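Local coordinates for protein alternansucrase (Leuconostoc mesenteroides, PDB 6HVG) that belongs to the glycosyl hydrolase family 70 enzymes and carries repeats of the choline-binding and cell-wall-binding type beside its catalytic domain, at residues A[309-314]-A[319-324]; A[339-342]-A[348-351]. All blocks are in the same frame, centred on the assembly; numbering follows the deposited sequence.

How the interactions relate
Interactions 1 and 2 follow one another along the chain in the repeat region, far from the centre of the molecule, with their centres 12 Å apart. Interaction 1 is a two-stranded antiparallel hairpin with a bulge at its start and is partly buried. Interaction 2 is a smaller surface contact, where the strand 338-342 meets the loop leading to 352-355. The first relies on paired backbone hydrogen bonds and aromatic rings. The second has one direct hydrogen bond, one water and packing of leucine and arginine carbons against tyrosines and a leucine. They touch directly: T319 O lies 2.9 Å from L348 N, a probable hydrogen bond, and the rings of F311 and Y340 meet edge-to-face.

Interaction 1 (A[309-314]-A[319-324]); sequences NAFSKD and TFYFDA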
loop_
_atom_site.group_PDB
_atom_site.type_symbol
_atom_site.label_atom_id
_atom_site.label_comp_id
_atom_site.label_asym_id
_atom_site.label_seq_id
_atom_site.Cartn_x
_atom_site.Cartn_y
_atom_site.Cartn_z
ATOM N N ASN A 309 46.419 -30.113 15.678
ATOM C CA ASN A 309 47.166 -29.458 14.600
ATOM C C ASN A 309 46.268 -29.154 13.422
ATOM O O ASN A 309 46.460 -29.703 12.367
ATOM C CB ASN A 309 48.368 -30.310 14.178
ATOM C CG ASN A 309 49.298 -30.606 15.342
ATOM O OD1 ASN A 309 49.882 -29.701 15.937
ATOM N ND2 ASN A 309 49.428 -31.879 15.675
ATOM N N ALA A 310 45.285 -28.278 13.632
ATOM C CA ALA A 310 44.324 -27.919 12.595
ATOM C C ALA A 310 43.329 -26.848 13.045
ATOM O O ALA A 310 43.149 -26.590 14.246
ATOM C CB ALA A 310 43.560 -29.166 12.151
ATOM N N PHE A 311 42.668 -26.270 12.038
ATOM C CA PHE A 311 41.542 -25.378 12.214
ATOM C C PHE A 311 40.261 -26.208 12.320
ATOM O O PHE A 311 40.052 -27.126 11.532
ATOM C CB PHE A 311 41.367 -24.459 11.002
ATOM C CG PHE A 311 42.374 -23.367 10.904
ATOM C CD1 PHE A 311 43.424 -23.459 10.004
ATOM C CD2 PHE A 311 42.261 -22.228 11.691
ATOM C CE1 PHE A 311 44.349 -22.444 9.896
ATOM C CE2 PHE A 311 43.197 -21.201 11.590
ATOM C CZ PHE A 311 44.242 -21.313 10.691
ATOM N N SER A 312 39.383 -25.842 13.254
ATOM C CA SER A 312 38.060 -26.481 13.401
ATOM C C SER A 312 37.049 -25.475 13.929
ATOM O O SER A 312 37.386 -24.640 14.768
ATOM C CB SER A 312 38.107 -27.694 14.348
ATOM O OG SER A 312 36.794 -28.086 14.722
ATOM N N LYS A 313 35.812 -25.556 13.459
ATOM C CA LYS A 313 34.782 -24.636 13.926
ATOM C C LYS A 313 33.982 -25.103 15.162
ATOM O O LYS A 313 34.148 -26.237 15.658
ATOM C CB LYS A 313 33.792 -24.390 12.805
ATOM C CG LYS A 313 34.344 -23.740 11.567
ATOM C CD LYS A 313 33.201 -23.138 10.762
ATOM C CE LYS A 313 33.638 -22.754 9.364
ATOM N NZ LYS A 313 32.675 -21.789 8.766
ATOM N N ASP A 314 33.116 -24.198 15.636
ATOM C CA ASP A 314 32.013 -24.534 16.535
ATOM C C ASP A 314 30.643 -24.201 15.890
ATOM O O ASP A 314 30.567 -23.521 14.869
ATOM C CB ASP A 314 32.206 -23.852 17.924
ATOM C CG ASP A 314 32.010 -22.327 17.913
ATOM O OD1 ASP A 314 32.390 -21.684 18.910
ATOM O OD2 ASP A 314 31.472 -21.762 16.947
ATOM N N THR A 319 35.847 -19.980 14.030
ATOM C CA THR A 319 36.920 -20.894 13.719
ATOM C C THR A 319 38.012 -20.737 14.758
ATOM O O THR A 319 38.282 -19.622 15.194
ATOM C CB THR A 319 37.450 -20.668 12.300
ATOM O OG1 THR A 319 36.340 -20.643 11.386
ATOM C CG2 THR A 319 38.423 -21.786 11.910
ATOM N N PHE A 320 38.588 -21.858 15.187
ATOM C CA PHE A 320 39.713 -21.868 16.127
ATOM C C PHE A 320 40.830 -22.638 15.457
ATOM O O PHE A 320 40.609 -23.274 14.431
ATOM C CB PHE A 320 39.363 -22.585 17.449
ATOM C CG PHE A 320 38.191 -21.997 18.165
ATOM C CD1 PHE A 320 38.374 -21.169 19.263
ATOM C CD2 PHE A 320 36.893 -22.242 17.711
ATOM C CE1 PHE A 320 37.279 -20.588 19.890
ATOM C CE2 PHE A 320 35.795 -21.682 18.348
ATOM C CZ PHE A 320 35.987 -20.845 19.435
ATOM N N TYR A 321 42.016 -22.583 16.040
ATOM C CA TYR A 321 43.103 -23.466 15.638
ATOM C C TYR A 321 43.562 -24.200 16.871
ATOM O O TYR A 321 43.715 -23.599 17.924
ATOM C CB TYR A 321 44.295 -22.702 15.015
ATOM C CG TYR A 321 45.392 -23.641 14.570
ATOM C CD1 TYR A 321 45.365 -24.224 13.307
ATOM C CD2 TYR A 321 46.425 -23.986 15.437
ATOM C CE1 TYR A 321 46.342 -25.125 12.905
ATOM C CE2 TYR A 321 47.416 -24.877 15.046
ATOM C CZ TYR A 321 47.370 -25.443 13.778
ATOM O OH TYR A 321 48.350 -26.335 13.410
ATOM N N PHE A 322 43.796 -25.500 16.743
ATOM C CA PHE A 322 44.186 -26.305 17.890
ATOM C C PHE A 322 45.526 -26.967 17.632
ATOM O O PHE A 322 45.709 -27.599 16.597
ATOM C CB PHE A 322 43.113 -27.364 18.183
ATOM C CG PHE A 322 41.780 -26.789 18.594
ATOM C CD1 PHE A 322 41.555 -26.384 19.901
ATOM C CD2 PHE A 322 40.742 -26.661 17.677
ATOM C CE1 PHE A 322 40.330 -25.854 20.286
ATOM C CE2 PHE A 322 39.515 -26.133 18.059
ATOM C CZ PHE A 322 39.300 -25.751 19.369
ATOM N N ASP A 323 46.448 -26.836 18.585
ATOM C CA ASP A 323 47.831 -27.306 18.400
ATOM C C ASP A 323 47.984 -28.823 18.629
ATOM O O ASP A 323 46.989 -29.523 18.847
ATOM C CB ASP A 323 48.795 -26.477 19.269
ATOM C CG ASP A 323 48.637 -26.731 20.766
ATOM O OD1 ASP A 323 48.214 -27.827 21.166
ATOM O OD2 ASP A 323 48.978 -25.840 21.562
ATOM N N ALA A 324 49.215 -29.320 18.570
ATOM C CA ALA A 324 49.499 -30.734 18.804
ATOM C C ALA A 324 48.991 -31.251 20.149
ATOM O O ALA A 324 48.576 -32.389 20.247
ATOM C CB ALA A 324 50.991 -30.994 18.686
#
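F311 and Y321 face each other as a non-hydrogen-bonded pair of the antiparallel hairpin 310-313/319-322. Their rings form a T-shaped (edge-to-face) stack, with centroids 5.1 Å apart and planes at 74°. Y321 CD1 sits over the centre of one F311 face. Y321 CG is anti to the backbone N (chi1 -178°), which lays the ring along the neighbouring strand, with one face over A310 O. Its hydroxyl ends near the backbone of N309, with OH 3.5 Å from N309 C. F311 takes the other course, with CG beside its own backbone N, and its ring rises from the sheet. T319 CG2 adds a methyl contact, 3.9 Å from F311 CD2. On the same face, the CG of K313 passes T319 OG1 at 3.7 Å.

The opposite face carries A310, S312, F320 and F322. The edge of the F320 ring meets S312 O and D314. D314 OD1 is 3.5 Å from F320 CE2, with the carboxylate and ring planes 66° apart. The other carboxylate oxygen, OD2, accepts hydrogen bonds from the backbone N atoms of G317 and N318 in the turn.

Two hydrogen-bonded pairs join the backbones. A310 and F322 exchange N-H...O bonds, as do S312 and F320. F322 N to A310 O is 2.8 Å. N309 and A310 both face F322, which makes a G1 beta bulge. N309 N also gives a weak bond to D323 O.

The hairpin therefore combines reciprocal backbone bonding with a T-shaped ring pair on the F311 face and phenylalanine rings on the other. The D314 carboxylate ties its turn to the end of the first strand, and its negative charge may be partly offset by the two N-H groups.

Interaction 2 (A[339-342]-A[348-351]); sequences TYYL and LRKN
A single backbone bridge between L342 and L348 closes a short loop in the choline-binding repeat region. R349 N donates to Y341 O at 3.2 Å, nearly in line with the C=O (175° at the oxygen). A water adds a second link: it accepts from Y341 N at 2.7 Å and can donate to R349 O at 3.0 Å, though it has more acceptors in reach than protons.

The R349 side chain follows the Y341 ring alongside. The CG of R349 touches Y341 CD2 at 3.5 Å, so the aliphatic part of the arginine makes the contact. Two successive kinks (chi2 -56°, chi3 -55°) turn the guanidinium away from the strand. There NH1 has a long, weak ion pair with D343. L348 uses two different parts: CD1 lies 3.9 Å from Y340 CB, while CB packs on L342 CD2 at 4.0 Å.

The loop borders the hairpin 310-313/319-322. Strand 338-342 also pairs with 333-335, where Y340 bonds to Q333 through the backbone and packs on I335. Further along the chain, the Y341 ring meets that of Y352, at the start of strand 352-355.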
loop_
_atom_site.group_PDB
_atom_site.type_symbol
_atom_site.label_atom_id
_atom_site.label_comp_id
_atom_site.label_asym_id
_atom_site.label_seq_id
_atom_site.Cartn_x
_atom_site.Cartn_y
_atom_site.Cartn_z
ATOM N N THR A 339 50.242 -16.426 7.893
ATOM C CA THR A 339 50.009 -15.786 9.179
ATOM C C THR A 339 48.532 -15.428 9.349
ATOM O O THR A 339 47.911 -14.803 8.497
ATOM C CB THR A 339 50.887 -14.533 9.337
ATOM O OG1 THR A 339 52.255 -14.903 9.132
ATOM C CG2 THR A 339 50.742 -13.924 10.724
ATOM N N TYR A 340 47.983 -15.866 10.474
ATOM C CA TYR A 340 46.592 -15.671 10.817
ATOM C C TYR A 340 46.529 -14.924 12.137
ATOM O O TYR A 340 47.467 -15.019 12.927
ATOM C CB TYR A 340 45.930 -17.048 10.971
ATOM C CG TYR A 340 46.026 -17.927 9.755
ATOM C CD1 TYR A 340 45.070 -17.846 8.748
ATOM C CD2 TYR A 340 47.046 -18.849 9.624
ATOM C CE1 TYR A 340 45.138 -18.662 7.632
ATOM C CE2 TYR A 340 47.119 -19.691 8.523
ATOM C CZ TYR A 340 46.164 -19.596 7.531
ATOM O OH TYR A 340 46.233 -20.386 6.425
ATOM N N TYR A 341 45.442 -14.194 12.360
ATOM C CA TYR A 341 45.264 -13.485 13.599
ATOM C C TYR A 341 44.089 -14.058 14.364
ATOM O O TYR A 341 42.974 -14.035 13.888
ATOM C CB TYR A 341 45.085 -11.987 13.362
ATOM C CG TYR A 341 44.553 -11.247 14.579
ATOM C CD1 TYR A 341 45.265 -11.238 15.764
ATOM C CD2 TYR A 341 43.338 -10.569 14.530
ATOM C CE1 TYR A 341 44.790 -10.560 16.869
ATOM C CE2 TYR A 341 42.838 -9.909 15.624
ATOM C CZ TYR A 341 43.567 -9.899 16.797
ATOM O OH TYR A 341 43.057 -9.218 17.886
ATOM N N LEU A 342 44.343 -14.544 15.569
ATOM C CA LEU A 342 43.286 -15.056 16.429
ATOM C C LEU A 342 43.104 -14.087 17.578
ATOM O O LEU A 342 44.063 -13.634 18.185
ATOM C CB LEU A 342 43.649 -16.442 16.967
ATOM C CG LEU A 342 44.083 -17.468 15.887
ATOM C CD1 LEU A 342 45.049 -18.491 16.423
ATOM C CD2 LEU A 342 42.907 -18.214 15.281
ATOM N N LEU A 348 39.237 -16.895 14.820
ATOM C CA LEU A 348 39.953 -16.513 13.616
ATOM C C LEU A 348 39.260 -15.293 13.015
ATOM O O LEU A 348 38.047 -15.294 12.815
ATOM C CB LEU A 348 39.948 -17.671 12.621
ATOM C CG LEU A 348 40.581 -17.407 11.257
ATOM C CD1 LEU A 348 42.069 -17.191 11.402
ATOM C CD2 LEU A 348 40.287 -18.546 10.292
ATOM N N ARG A 349 40.038 -14.253 12.735
ATOM C CA ARG A 349 39.487 -12.987 12.235
ATOM C C ARG A 349 39.725 -12.853 10.736
ATOM O O ARG A 349 40.870 -12.809 10.264
ATOM C CB ARG A 349 40.108 -11.811 12.982
ATOM C CG ARG A 349 40.098 -11.986 14.488
ATOM C CD ARG A 349 38.677 -12.222 14.982
ATOM N NE ARG A 349 37.794 -11.142 14.537
ATOM C CZ ARG A 349 37.370 -10.125 15.284
ATOM N NH1 ARG A 349 37.702 -10.017 16.558
ATOM N NH2 ARG A 349 36.577 -9.202 14.752
ATOM N N LYS A 350 38.634 -12.815 9.994
ATOM C CA LYS A 350 38.678 -12.683 8.573
ATOM C C LYS A 350 38.172 -11.305 8.205
ATOM O O LYS A 350 37.394 -10.716 8.932
ATOM C CB LYS A 350 37.806 -13.763 7.932
ATOM C CG LYS A 350 38.178 -15.194 8.320
ATOM C CD LYS A 350 37.364 -16.186 7.508
ATOM C CE LYS A 350 37.559 -17.601 8.002
ATOM N NZ LYS A 350 36.466 -18.466 7.484
ATOM N N ASN A 351 38.631 -10.815 7.057
ATOM C CA ASN A 351 38.388 -9.453 6.578
ATOM C C ASN A 351 38.710 -8.423 7.653
ATOM O O ASN A 351 37.915 -7.553 7.957
ATOM C CB ASN A 351 36.971 -9.299 6.057
ATOM C CG ASN A 351 36.772 -8.006 5.271
ATOM O OD1 ASN A 351 37.667 -7.559 4.500
ATOM N ND2 ASN A 351 35.599 -7.400 5.433
HETATM O O HOH W 1 43.426 -14.297 10.495
#